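Local coordinates for protein salicylaldehyde dehydrogenase NahF (Pseudomonas putida, PDB 4JZ6) that binds salicylaldehyde and probably oxidises it to salicylate with NAD+ as the oxidant, a step in the bacterial breakdown of naphthalene, at residues A[102-107]-A[193-197]; A[53-59]-A[218-224]; A[22-28]-A[212-218]. All coordinates share one frame; numbering follows the deposited sequence.

Contact 1 (A[102-107]-A[193-197])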
ATOM      1  N   VAL A 102      12.053  -2.464  33.486  1.00 29.32           N
ATOM      2  CA  VAL A 102      12.081  -1.192  32.784  1.00 29.25           C
ATOM      3  C   VAL A 102      10.691  -0.786  32.307  1.00 33.56           C
ATOM      4  O   VAL A 102      10.284   0.368  32.465  1.00 29.02           O
ATOM      5  CB  VAL A 102      13.066  -1.227  31.603  1.00 29.83           C
ATOM      6  CG1 VAL A 102      12.876  -0.018  30.704  1.00 28.57           C
ATOM      7  CG2 VAL A 102      14.499  -1.293  32.122  1.00 31.43           C
ATOM      8  N   MET A 103       9.964  -1.743  31.737  1.00 32.48           N
ATOM      9  CA  MET A 103       8.607  -1.491  31.260  1.00 33.18           C
ATOM     10  C   MET A 103       7.676  -1.093  32.407  1.00 35.77           C
ATOM     11  O   MET A 103       6.761  -0.283  32.222  1.00 27.72           O
ATOM     12  CB  MET A 103       8.060  -2.708  30.507  1.00 26.17           C
ATOM     13  CG  MET A 103       8.535  -2.795  29.068  1.00 25.41           C
ATOM     14  SD  MET A 103       7.724  -4.103  28.115  1.00 27.24           S
ATOM     15  CE  MET A 103       5.991  -3.782  28.455  1.00 24.29           C
ATOM     16  N   ALA A 104       7.917  -1.651  33.590  1.00 28.42           N
ATOM     17  CA  ALA A 104       7.137  -1.279  34.760  1.00 29.15           C
ATOM     18  C   ALA A 104       7.401   0.178  35.128  1.00 33.95           C
ATOM     19  O   ALA A 104       6.486   0.910  35.506  1.00 40.65           O
ATOM     20  CB  ALA A 104       7.448  -2.196  35.930  1.00 29.77           C
ATOM     21  N   MET A 105       8.654   0.604  35.002  1.00 30.38           N
ATOM     22  CA  MET A 105       9.029   1.963  35.378  1.00 33.83           C
ATOM     23  C   MET A 105       8.554   2.982  34.349  1.00 35.70           C
ATOM     24  O   MET A 105       8.022   4.037  34.703  1.00 31.69           O
ATOM     25  CB  MET A 105      10.546   2.075  35.560  1.00 31.95           C
ATOM     26  CG  MET A 105      11.092   1.265  36.726  1.00 55.26           C
ATOM     27  SD  MET A 105      12.897   1.184  36.742  1.00 46.31           S
ATOM     28  CE  MET A 105      13.328   2.907  37.013  1.00 41.86           C
ATOM     29  N   GLU A 106       8.742   2.661  33.074  1.00 29.95           N
ATOM     30  CA  GLU A 106       8.499   3.632  32.014  1.00 29.65           C
ATOM     31  C   GLU A 106       7.040   3.773  31.612  1.00 29.12           C
ATOM     32  O   GLU A 106       6.555   4.886  31.428  1.00 35.63           O
ATOM     33  CB  GLU A 106       9.339   3.312  30.776  1.00 28.94           C
ATOM     34  CG  GLU A 106      10.827   3.468  30.983  1.00 29.57           C
ATOM     35  CD  GLU A 106      11.571   3.576  29.676  1.00 33.81           C
ATOM     36  OE1 GLU A 106      11.350   2.724  28.786  1.00 28.05           O
ATOM     37  OE2 GLU A 106      12.370   4.527  29.534  1.00 29.71           O
ATOM     38  N   VAL A 107       6.346   2.649  31.454  1.00 33.96           N
ATOM     39  CA  VAL A 107       5.009   2.676  30.874  1.00 32.51           C
ATOM     40  C   VAL A 107       3.960   1.991  31.744  1.00 32.22           C
ATOM     41  O   VAL A 107       2.887   1.624  31.261  1.00 37.70           O
ATOM     42  CB  VAL A 107       4.994   2.080  29.440  1.00 30.92           C
ATOM     43  CG1 VAL A 107       6.025   2.779  28.566  1.00 26.67           C
ATOM     44  CG2 VAL A 107       5.243   0.577  29.468  1.00 26.95           C
ATOM     45  N   PHE A 193       8.056   8.062  25.614  1.00 28.41           N
ATOM     46  CA  PHE A 193       7.613   7.499  26.886  1.00 36.09           C
ATOM     47  C   PHE A 193       8.337   6.192  27.218  1.00 37.30           C
ATOM     48  O   PHE A 193       8.259   5.688  28.346  1.00 35.63           O
ATOM     49  CB  PHE A 193       6.106   7.251  26.861  1.00 38.12           C
ATOM     50  CG  PHE A 193       5.288   8.486  26.633  1.00 41.55           C
ATOM     51  CD1 PHE A 193       5.288   9.518  27.560  1.00 47.44           C
ATOM     52  CD2 PHE A 193       4.502   8.608  25.502  1.00 41.54           C
ATOM     53  CE1 PHE A 193       4.527  10.656  27.358  1.00 49.40           C
ATOM     54  CE2 PHE A 193       3.739   9.742  25.290  1.00 47.14           C
ATOM     55  CZ  PHE A 193       3.750  10.768  26.220  1.00 50.98           C
ATOM     56  N   SER A 194       9.036   5.646  26.229  1.00 37.87           N
ATOM     57  CA  SER A 194       9.685   4.351  26.385  1.00 35.76           C
ATOM     58  C   SER A 194      11.144   4.313  25.891  1.00 38.20           C
ATOM     59  O   SER A 194      11.523   3.400  25.156  1.00 50.77           O
ATOM     60  CB  SER A 194       8.844   3.288  25.670  1.00 25.96           C
ATOM     61  OG  SER A 194       9.660   2.268  25.131  1.00 93.40           O
ATOM     62  N   PRO A 195      11.981   5.286  26.306  1.00 30.86           N
ATOM     63  CA  PRO A 195      13.311   5.288  25.690  1.00 30.01           C
ATOM     64  C   PRO A 195      14.263   4.217  26.226  1.00 29.98           C
ATOM     65  O   PRO A 195      15.131   3.761  25.479  1.00 31.79           O
ATOM     66  CB  PRO A 195      13.838   6.687  26.010  1.00 29.41           C
ATOM     67  CG  PRO A 195      13.180   7.039  27.267  1.00 30.08           C
ATOM     68  CD  PRO A 195      11.807   6.434  27.212  1.00 29.24           C
ATOM     69  N   ALA A 196      14.117   3.824  27.486  1.00 28.76           N
ATOM     70  CA  ALA A 196      14.984   2.790  28.041  1.00 28.90           C
ATOM     71  C   ALA A 196      14.665   1.427  27.440  1.00 28.63           C
ATOM     72  O   ALA A 196      15.566   0.635  27.158  1.00 28.81           O
ATOM     73  CB  ALA A 196      14.873   2.743  29.554  1.00 29.75           C
ATOM     74  N   THR A 197      13.379   1.161  27.241  1.00 27.14           N
ATOM     75  CA  THR A 197      12.944  -0.112  26.686  1.00 27.03           C
ATOM     76  C   THR A 197      13.369  -0.267  25.233  1.00 25.79           C
ATOM     77  O   THR A 197      13.830  -1.329  24.816  1.00 25.22           O
ATOM     78  CB  THR A 197      11.425  -0.253  26.755  1.00 25.70           C
ATOM     79  OG1 THR A 197      10.956   0.279  27.996  1.00 26.45           O
ATOM     80  CG2 THR A 197      11.028  -1.713  26.647  1.00 25.02           C
TER

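Contact 2 (A[53-59]-A[218-224])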
ATOM      1  N   ASN A  53      18.681  13.404  23.170  1.00 38.60           N
ATOM      2  CA  ASN A  53      17.611  14.027  22.402  1.00 35.84           C
ATOM      3  C   ASN A  53      18.049  14.289  20.973  1.00 36.67           C
ATOM      4  O   ASN A  53      18.629  15.329  20.684  1.00 41.14           O
ATOM      5  CB  ASN A  53      17.176  15.333  23.068  1.00 36.69           C
ATOM      6  CG  ASN A  53      15.795  15.784  22.627  1.00 36.11           C
ATOM      7  OD1 ASN A  53      15.083  15.064  21.923  1.00 33.98           O
ATOM      8  ND2 ASN A  53      15.405  16.978  23.057  1.00 36.35           N
ATOM      9  N   ALA A  54      17.764  13.339  20.086  1.00 37.75           N
ATOM     10  CA  ALA A  54      18.224  13.396  18.701  1.00 35.91           C
ATOM     11  C   ALA A  54      17.832  14.684  17.997  1.00 33.12           C
ATOM     12  O   ALA A  54      16.789  15.268  18.278  1.00 33.32           O
ATOM     13  CB  ALA A  54      17.699  12.200  17.926  1.00 34.18           C
ATOM     14  N   THR A  55      18.690  15.128  17.089  1.00 37.61           N
ATOM     15  CA  THR A  55      18.373  16.258  16.232  1.00 38.79           C
ATOM     16  C   THR A  55      18.091  15.739  14.834  1.00 39.19           C
ATOM     17  O   THR A  55      18.265  14.549  14.561  1.00 33.75           O
ATOM     18  CB  THR A  55      19.534  17.251  16.138  1.00 38.39           C
ATOM     19  OG1 THR A  55      20.670  16.603  15.551  1.00 38.66           O
ATOM     20  CG2 THR A  55      19.893  17.780  17.515  1.00 36.67           C
ATOM     21  N   VAL A  56      17.658  16.637  13.956  1.00 40.97           N
ATOM     22  CA  VAL A  56      17.462  16.298  12.554  1.00 35.33           C
ATOM     23  C   VAL A  56      18.782  15.814  11.969  1.00 36.55           C
ATOM     24  O   VAL A  56      18.815  14.844  11.204  1.00 34.54           O
ATOM     25  CB  VAL A  56      16.946  17.506  11.760  1.00 34.48           C
ATOM     26  CG1 VAL A  56      17.042  17.246  10.267  1.00 32.92           C
ATOM     27  CG2 VAL A  56      15.518  17.818  12.162  1.00 33.35           C
ATOM     28  N   THR A  57      19.868  16.480  12.356  1.00 33.79           N
ATOM     29  CA  THR A  57      21.202  16.086  11.929  1.00 34.94           C
ATOM     30  C   THR A  57      21.482  14.628  12.272  1.00 35.65           C
ATOM     31  O   THR A  57      21.993  13.881  11.440  1.00 34.95           O
ATOM     32  CB  THR A  57      22.295  16.973  12.559  1.00 39.31           C
ATOM     33  OG1 THR A  57      22.053  18.349  12.234  1.00 36.54           O
ATOM     34  CG2 THR A  57      23.664  16.570  12.036  1.00 35.58           C
ATOM     35  N   ASP A  58      21.139  14.227  13.497  1.00 39.98           N
ATOM     36  CA  ASP A  58      21.321  12.840  13.929  1.00 37.36           C
ATOM     37  C   ASP A  58      20.499  11.895  13.063  1.00 37.40           C
ATOM     38  O   ASP A  58      20.948  10.802  12.714  1.00 38.10           O
ATOM     39  CB  ASP A  58      20.938  12.654  15.403  1.00 35.82           C
ATOM     40  CG  ASP A  58      21.884  13.378  16.356  1.00 40.14           C
ATOM     41  OD1 ASP A  58      23.072  12.990  16.442  1.00 37.91           O
ATOM     42  OD2 ASP A  58      21.434  14.328  17.035  1.00 39.01           O
ATOM     43  N   ALA A  59      19.295  12.328  12.710  1.00 30.08           N
ATOM     44  CA  ALA A  59      18.398  11.502  11.918  1.00 31.00           C
ATOM     45  C   ALA A  59      18.955  11.250  10.518  1.00 29.63           C
ATOM     46  O   ALA A  59      18.844  10.146   9.986  1.00 27.60           O
ATOM     47  CB  ALA A  59      17.023  12.141  11.842  1.00 28.84           C
ATOM     48  N   LEU A 218      16.803   5.995  17.097  1.00 33.03           N
ATOM     49  CA  LEU A 218      16.617   7.405  17.396  1.00 30.83           C
ATOM     50  C   LEU A 218      15.457   7.596  18.359  1.00 36.17           C
ATOM     51  O   LEU A 218      14.432   6.915  18.262  1.00 36.42           O
ATOM     52  CB  LEU A 218      16.325   8.190  16.122  1.00 26.97           C
ATOM     53  CG  LEU A 218      17.394   8.248  15.038  1.00 27.05           C
ATOM     54  CD1 LEU A 218      16.760   8.770  13.770  1.00 26.79           C
ATOM     55  CD2 LEU A 218      18.537   9.138  15.470  1.00 28.23           C
ATOM     56  N   ASN A 219      15.628   8.525  19.293  1.00 28.08           N
ATOM     57  CA  ASN A 219      14.541   8.940  20.160  1.00 28.33           C
ATOM     58  C   ASN A 219      14.653  10.433  20.415  1.00 30.19           C
ATOM     59  O   ASN A 219      15.732  11.013  20.266  1.00 30.26           O
ATOM     60  CB  ASN A 219      14.563   8.161  21.473  1.00 28.38           C
ATOM     61  CG  ASN A 219      13.173   7.872  21.995  1.00 31.90           C
ATOM     62  OD1 ASN A 219      12.238   8.635  21.745  1.00 31.40           O
ATOM     63  ND2 ASN A 219      13.023   6.762  22.713  1.00 27.55           N
ATOM     64  N   SER A 220      13.541  11.062  20.779  1.00 29.75           N
ATOM     65  CA  SER A 220      13.543  12.501  21.001  1.00 31.02           C
ATOM     66  C   SER A 220      12.381  12.950  21.873  1.00 32.07           C
ATOM     67  O   SER A 220      11.431  12.204  22.105  1.00 33.47           O
ATOM     68  CB  SER A 220      13.482  13.244  19.667  1.00 34.08           C
ATOM     69  OG  SER A 220      12.271  12.956  18.984  1.00 39.32           O
ATOM     70  N   SER A 221      12.466  14.180  22.358  1.00 32.54           N
ATOM     71  CA  SER A 221      11.331  14.810  23.007  1.00 36.70           C
ATOM     72  C   SER A 221      10.242  14.980  21.956  1.00 44.17           C
ATOM     73  O   SER A 221      10.543  15.152  20.770  1.00 47.50           O
ATOM     74  CB  SER A 221      11.740  16.161  23.595  1.00 34.89           C
ATOM     75  OG  SER A 221      12.494  16.914  22.661  1.00 37.38           O
ATOM     76  N   PRO A 222       8.972  14.928  22.381  1.00 41.26           N
ATOM     77  CA  PRO A 222       7.856  14.971  21.428  1.00 34.87           C
ATOM     78  C   PRO A 222       7.801  16.263  20.611  1.00 35.82           C
ATOM     79  O   PRO A 222       7.194  16.266  19.544  1.00 41.52           O
ATOM     80  CB  PRO A 222       6.618  14.849  22.329  1.00 32.72           C
ATOM     81  CG  PRO A 222       7.076  15.303  23.672  1.00 34.90           C
ATOM     82  CD  PRO A 222       8.506  14.861  23.778  1.00 35.67           C
ATOM     83  N   ASP A 223       8.427  17.331  21.097  1.00 33.75           N
ATOM     84  CA  ASP A 223       8.438  18.600  20.375  1.00 37.28           C
ATOM     85  C   ASP A 223       9.288  18.502  19.108  1.00 38.98           C
ATOM     86  O   ASP A 223       9.189  19.353  18.216  1.00 38.94           O
ATOM     87  CB  ASP A 223       8.940  19.742  21.271  1.00 39.94           C
ATOM     88  CG  ASP A 223      10.450  19.712  21.476  1.00 53.31           C
ATOM     89  OD1 ASP A 223      10.924  18.855  22.249  1.00 57.08           O
ATOM     90  OD2 ASP A 223      11.164  20.549  20.877  1.00 58.45           O
ATOM     91  N   ARG A 224      10.113  17.455  19.035  1.00 33.48           N
ATOM     92  CA  ARG A 224      11.031  17.263  17.915  1.00 33.15           C
ATOM     93  C   ARG A 224      10.554  16.182  16.956  1.00 35.12           C
ATOM     94  O   ARG A 224      10.955  16.173  15.794  1.00 36.40           O
ATOM     95  CB  ARG A 224      12.431  16.899  18.417  1.00 33.36           C
ATOM     96  CG  ARG A 224      13.116  17.976  19.241  1.00 34.88           C
ATOM     97  CD  ARG A 224      14.575  17.622  19.488  1.00 35.29           C
ATOM     98  NE  ARG A 224      15.267  18.658  20.251  1.00 41.22           N
ATOM     99  CZ  ARG A 224      16.576  18.668  20.485  1.00 41.41           C
ATOM    100  NH1 ARG A 224      17.346  17.696  20.011  1.00 41.27           N
ATOM    101  NH2 ARG A 224      17.117  19.654  21.191  1.00 38.79           N
TER

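Contact 3 (A[22-28]-A[212-218])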
ATOM      1  N   LEU A  22      21.695   7.518  21.867  1.00 44.42           N
ATOM      2  CA  LEU A  22      21.306   7.180  20.496  1.00 39.06           C
ATOM      3  C   LEU A  22      22.165   6.016  20.007  1.00 41.10           C
ATOM      4  O   LEU A  22      23.220   5.734  20.581  1.00 50.75           O
ATOM      5  CB  LEU A  22      21.516   8.385  19.577  1.00 36.34           C
ATOM      6  CG  LEU A  22      20.351   9.337  19.290  1.00 36.70           C
ATOM      7  CD1 LEU A  22      19.341   9.388  20.435  1.00 30.66           C
ATOM      8  CD2 LEU A  22      20.882  10.734  18.956  1.00 31.71           C
ATOM      9  N   PHE A  23      21.730   5.343  18.946  1.00 29.57           N
ATOM     10  CA  PHE A  23      22.508   4.236  18.394  1.00 28.16           C
ATOM     11  C   PHE A  23      22.661   4.315  16.875  1.00 31.03           C
ATOM     12  O   PHE A  23      21.690   4.152  16.134  1.00 40.73           O
ATOM     13  CB  PHE A  23      21.880   2.904  18.792  1.00 27.47           C
ATOM     14  CG  PHE A  23      22.696   1.709  18.410  1.00 27.02           C
ATOM     15  CD1 PHE A  23      23.816   1.353  19.148  1.00 27.77           C
ATOM     16  CD2 PHE A  23      22.337   0.930  17.318  1.00 26.05           C
ATOM     17  CE1 PHE A  23      24.571   0.239  18.805  1.00 27.65           C
ATOM     18  CE2 PHE A  23      23.083  -0.179  16.969  1.00 25.84           C
ATOM     19  CZ  PHE A  23      24.200  -0.530  17.715  1.00 30.34           C
ATOM     20  N   ILE A  24      23.885   4.576  16.420  1.00 28.27           N
ATOM     21  CA  ILE A  24      24.196   4.638  14.993  1.00 31.63           C
ATOM     22  C   ILE A  24      25.522   3.935  14.692  1.00 35.24           C
ATOM     23  O   ILE A  24      26.530   4.203  15.347  1.00 36.67           O
ATOM     24  CB  ILE A  24      24.285   6.091  14.493  1.00 30.28           C
ATOM     25  CG1 ILE A  24      22.970   6.831  14.748  1.00 28.51           C
ATOM     26  CG2 ILE A  24      24.635   6.119  13.020  1.00 28.38           C
ATOM     27  CD1 ILE A  24      22.956   8.245  14.224  1.00 29.99           C
ATOM     28  N   ASN A  25      25.511   3.039  13.705  1.00 33.40           N
ATOM     29  CA  ASN A  25      26.712   2.308  13.288  1.00 42.61           C
ATOM     30  C   ASN A  25      27.414   1.529  14.401  1.00 42.68           C
ATOM     31  O   ASN A  25      28.623   1.666  14.586  1.00 42.33           O
ATOM     32  CB  ASN A  25      27.716   3.251  12.618  1.00 48.84           C
ATOM     33  CG  ASN A  25      27.658   3.187  11.108  1.00 51.29           C
ATOM     34  OD1 ASN A  25      27.394   2.131  10.527  1.00 46.48           O
ATOM     35  ND2 ASN A  25      27.910   4.319  10.458  1.00 54.26           N
ATOM     36  N   ASN A  26      26.656   0.711  15.126  1.00 40.44           N
ATOM     37  CA  ASN A  26      27.200  -0.076  16.228  1.00 41.55           C
ATOM     38  C   ASN A  26      27.868   0.792  17.289  1.00 47.87           C
ATOM     39  O   ASN A  26      28.781   0.346  17.990  1.00 55.58           O
ATOM     40  CB  ASN A  26      28.165  -1.155  15.716  1.00 41.57           C
ATOM     41  CG  ASN A  26      27.450  -2.432  15.304  1.00 48.74           C
ATOM     42  OD1 ASN A  26      26.218  -2.512  15.333  1.00 46.90           O
ATOM     43  ND2 ASN A  26      28.223  -3.439  14.912  1.00 52.33           N
ATOM     44  N   ALA A  27      27.409   2.036  17.399  1.00 43.06           N
ATOM     45  CA  ALA A  27      27.962   2.965  18.380  1.00 41.80           C
ATOM     46  C   ALA A  27      26.865   3.680  19.158  1.00 40.27           C
ATOM     47  O   ALA A  27      25.947   4.255  18.572  1.00 30.15           O
ATOM     48  CB  ALA A  27      28.874   3.978  17.701  1.00 31.45           C
ATOM     49  N   TRP A  28      26.961   3.638  20.484  1.00 39.57           N
ATOM     50  CA  TRP A  28      26.057   4.404  21.328  1.00 31.59           C
ATOM     51  C   TRP A  28      26.628   5.800  21.547  1.00 32.85           C
ATOM     52  O   TRP A  28      27.761   5.950  22.005  1.00 43.40           O
ATOM     53  CB  TRP A  28      25.819   3.686  22.649  1.00 31.75           C
ATOM     54  CG  TRP A  28      25.003   2.436  22.503  1.00 30.56           C
ATOM     55  CD1 TRP A  28      25.469   1.154  22.411  1.00 37.35           C
ATOM     56  CD2 TRP A  28      23.575   2.349  22.434  1.00 29.66           C
ATOM     57  NE1 TRP A  28      24.419   0.274  22.289  1.00 29.16           N
ATOM     58  CE2 TRP A  28      23.247   0.982  22.303  1.00 34.91           C
ATOM     59  CE3 TRP A  28      22.545   3.289  22.473  1.00 35.53           C
ATOM     60  CZ2 TRP A  28      21.930   0.539  22.205  1.00 32.08           C
ATOM     61  CZ3 TRP A  28      21.238   2.846  22.373  1.00 30.57           C
ATOM     62  CH2 TRP A  28      20.943   1.484  22.243  1.00 29.15           C
ATOM     63  N   ALA A 212      27.087  -3.556  11.504  1.00 24.97           N
ATOM     64  CA  ALA A 212      26.948  -2.144  11.830  1.00 25.43           C
ATOM     65  C   ALA A 212      26.088  -1.421  10.801  1.00 30.93           C
ATOM     66  O   ALA A 212      26.276  -1.587   9.595  1.00 34.78           O
ATOM     67  CB  ALA A 212      28.320  -1.483  11.945  1.00 27.66           C
ATOM     68  N   GLY A 213      25.140  -0.623  11.286  1.00 31.88           N
ATOM     69  CA  GLY A 213      24.339   0.226  10.423  1.00 26.73           C
ATOM     70  C   GLY A 213      23.088  -0.456   9.918  1.00 24.52           C
ATOM     71  O   GLY A 213      22.281   0.151   9.214  1.00 27.24           O
ATOM     72  N   VAL A 214      22.922  -1.723  10.267  1.00 23.06           N
ATOM     73  CA  VAL A 214      21.728  -2.441   9.851  1.00 25.59           C
ATOM     74  C   VAL A 214      20.526  -1.986  10.683  1.00 27.89           C
ATOM     75  O   VAL A 214      19.418  -1.860  10.165  1.00 34.33           O
ATOM     76  CB  VAL A 214      21.923  -3.963   9.924  1.00 28.64           C
ATOM     77  CG1 VAL A 214      20.671  -4.674   9.465  1.00 29.02           C
ATOM     78  CG2 VAL A 214      23.093  -4.377   9.057  1.00 22.06           C
ATOM     79  N   LEU A 215      20.757  -1.727  11.968  1.00 25.97           N
ATOM     80  CA  LEU A 215      19.742  -1.127  12.830  1.00 22.81           C
ATOM     81  C   LEU A 215      20.265   0.142  13.488  1.00 28.27           C
ATOM     82  O   LEU A 215      21.302   0.132  14.147  1.00 33.25           O
ATOM     83  CB  LEU A 215      19.282  -2.108  13.908  1.00 26.06           C
ATOM     84  CG  LEU A 215      18.281  -1.554  14.929  1.00 25.94           C
ATOM     85  CD1 LEU A 215      16.961  -1.194  14.259  1.00 23.18           C
ATOM     86  CD2 LEU A 215      18.054  -2.541  16.062  1.00 27.19           C
ATOM     87  N   ASN A 216      19.538   1.237  13.307  1.00 30.10           N
ATOM     88  CA  ASN A 216      19.927   2.518  13.874  1.00 30.76           C
ATOM     89  C   ASN A 216      18.770   3.108  14.678  1.00 32.82           C
ATOM     90  O   ASN A 216      17.633   3.136  14.209  1.00 34.82           O
ATOM     91  CB  ASN A 216      20.375   3.471  12.765  1.00 33.30           C
ATOM     92  CG  ASN A 216      21.518   2.899  11.932  1.00 37.89           C
ATOM     93  OD1 ASN A 216      22.690   3.148  12.215  1.00 38.39           O
ATOM     94  ND2 ASN A 216      21.180   2.122  10.909  1.00 24.00           N
ATOM     95  N   TYR A 217      19.064   3.575  15.888  1.00 25.27           N
ATOM     96  CA  TYR A 217      18.023   3.927  16.849  1.00 25.36           C
ATOM     97  C   TYR A 217      17.993   5.413  17.176  1.00 26.27           C
ATOM     98  O   TYR A 217      19.016   6.015  17.498  1.00 33.32           O
ATOM     99  CB  TYR A 217      18.204   3.097  18.126  1.00 34.69           C
ATOM    100  CG  TYR A 217      17.374   3.536  19.314  1.00 31.91           C
ATOM    101  CD1 TYR A 217      17.975   3.818  20.537  1.00 26.76           C
ATOM    102  CD2 TYR A 217      15.990   3.656  19.221  1.00 26.52           C
ATOM    103  CE1 TYR A 217      17.223   4.211  21.636  1.00 27.14           C
ATOM    104  CE2 TYR A 217      15.229   4.054  20.320  1.00 27.52           C
ATOM    105  CZ  TYR A 217      15.853   4.327  21.524  1.00 26.62           C
ATOM    106  OH  TYR A 217      15.107   4.721  22.613  1.00 27.05           O
ATOM    107  N   LEU A 218      16.803   5.995  17.097  1.00 33.03           N
ATOM    108  CA  LEU A 218      16.617   7.405  17.396  1.00 30.83           C
ATOM    109  C   LEU A 218      15.457   7.596  18.359  1.00 36.17           C
ATOM    110  O   LEU A 218      14.432   6.915  18.262  1.00 36.42           O
ATOM    111  CB  LEU A 218      16.325   8.190  16.122  1.00 26.97           C
ATOM    112  CG  LEU A 218      17.394   8.248  15.038  1.00 27.05           C
ATOM    113  CD1 LEU A 218      16.760   8.770  13.770  1.00 26.79           C
ATOM    114  CD2 LEU A 218      18.537   9.138  15.470  1.00 28.23           C
TER
HETATM  115  O   HOH W   1      23.306  -3.030  13.634  1.00 23.77           O
HETATM  116  O   HOH W   2      24.053  -0.088  13.893  1.00 33.38           O

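Contact 1 (A[102-107]-A[193-197])
Val-102 and Thr-197 face each other with their CA atoms 6.3 Å apart; one turn further along the first helix, and three residues back along the second segment, Glu-106 and Ser-194 come to 5.8 Å between CA atoms. The end of helix 96-107 is thereby laid against the start of helix 195-208, whose first residue is Pro-195. Ser-194 occupies the N-cap position, but its own side chain makes no capping bond. The first turn is gripped instead from across the contact by the carboxylate of Glu-106. Its OE2 accepts from Ala-196 N at 2.8 Å, met on the syn side, about 20° out of the carboxylate plane. OE1 takes two donors: Thr-197 OG1, nearly in line with the C-O bond at 2.6 Å, and Thr-197 N at 3.0 Å, which comes from above the plane. Two backbone amides and one side-chain hydroxyl, all from Ala-196 and Thr-197, thus fix the rotation of the buried carboxylate, and the amides at the helix start would be expected to stabilise its negative charge. CG of Glu-106 stands anti to the carbonyl carbon (chi1 -66°) and the chain runs on extended, which carries both oxygens across to the first turn. Hydrophobic groups flank this polar centre. Val-102 CG1 meets Ala-196 CB at 3.6 Å, Met-103 CG crosses Thr-197 CG2 at 3.6 Å and roughly at right angles, and Val-107 CG1 rests near the carbonyl oxygen of Phe-193. The surroundings tie the pair to the rest of the fold: Thr-49 of strand 47-52 gives a further hydrogen bond to Glu-106 OE2, Met-18 of strand 18-24 packs on Val-102 and Ala-196, and Met-103 leans on Trp-113, Ala-114 and Asn-117 of helix 111-130.

Contact 2 (A[53-59]-A[218-224])
The guanidinium of Arg-224 carries the amide of Asn-53 on one face: the two planes are 16° apart, stacked, with Asn-53 ND2 over the guanidinium centre. At its edge, close to its plane, lies the carbonyl oxygen of Ala-54, which accepts from Arg-224 NH1 at 3.0 Å, while Asp-33 completes a salt bridge at NH2. This stack joins the loop after strand 215-218 of the Rossmann-like NAD-binding sheet to the turn that opens helix 56-73, where Thr-55 and Asp-58 form a capping box: Asp-58 N bonds Thr-55 OG1, and Thr-55 N bonds Asp-58 OD2 at 2.9 Å. Ser-32 adds hydrogen bonds to both of these side chains.

The Asn-53 amide works at both ends. With CG anti to the backbone nitrogen (chi1 -160°), it reaches Ser-221, whose N gives a hydrogen bond of 2.8 Å to Asn-53 OD1 from above the carbonyl plane (39° out of it). Asn-53 ND2 donates in turn to Ser-221 OG at 2.9 Å, and that hydroxyl donates a hydrogen bond to Asp-223 OD1. The amide is therefore locked against flipping. A leucine here would probably leave Ser-221 N and OG without their amide partners and deprive the guanidinium of Arg-224 of the flat amide stacked on its face.

One backbone bond, Ala-54 N to Asn-219 O at 3.1 Å, runs between the polar cluster and an apolar patch. There Leu-218 forks over the helix start, CD2 meeting Ala-54 CB at 4.0 Å and CD1 meeting Ala-59 CB at 3.9 Å.

Contact 3 (A[22-28]-A[212-218])
Phe-23 and Tyr-217 pair as a single antiparallel, hydrogen-bonded bridge, Phe-23 N reaching Tyr-217 O at 3.1 Å and Tyr-217 N reaching Phe-23 O at 2.7 Å. Their side chains leave on the same face with CB atoms 3.7 Å apart. Both hold CG anti to the backbone nitrogen (chi1 -173° for Phe-23, 168° for Tyr-217), yet the rings part: the phenyl turns its edge to the carbonyl oxygen of Leu-215, CE2 lying 3.4 Å from that O, whereas the Tyr-217 ring meets the indole of Trp-28, its CD1 3.9 Å from Trp-28 CZ3. Phe-23 also sets CD1 over the face of that indole. Helix 195-208 covers this aromatic side, with Gln-206 bonding Trp-28 NE1; the Tyr-217 hydroxyl is held by Asn-219 ND2.

On the other face Asn-216 lies crosswise to Ile-24. A chi1 of -57° swings the Asn-216 amide away from its own carbonyl carbon, and OD1 accepts from Asn-25 N at 3.2 Å, almost in line with the C=O bond, while ND2 weakly bonds the oxygen of Gly-213. Ala-65 of helix 56-73 packs beside it. Asn-25 and Asn-26, both with positive phi, turn the chain between strands 22-24 and 27-29, and Asn-26 lays its amide against Ala-212, CG to CA 3.5 Å. Beside them Gly-213 has backbone angles that would jam a CB against the preceding carbonyl.

Beyond the single bridge the two segments are joined by the Asn-216 side-chain amide and by a water that accepts from Asn-26 N and Gly-213 N and donates to Leu-215 O at 2.8 Å, which implies that polar backbone groups are satisfied where direct bonds stop.

Overall arrangement
Contacts 2 and 3 join N-terminal elements to edge strand 215-218 and the loop after it, and contact 1 joins helix 96-107 to helix 195-208, the helix before that strand. Contacts 2 and 3 lie closest, with centres about 14 Å apart, and share Leu-218; Leu-22 of contact 3 also packs on Ala-54 of contact 2. Contact 1 is about 18 Å from contact 2 and about 20 Å from contact 3, centre to centre, yet touches both: Pro-195 packs on Asn-219, and Pro-195 O lies 3.0 Å from Tyr-217 OH, a probable hydrogen bond. All three lie away from the predicted active-site glutamate. In contact 1 the side chain of Met-103 is about 9 Å from a bound salicylaldehyde, whose pocket Trp-113 lines.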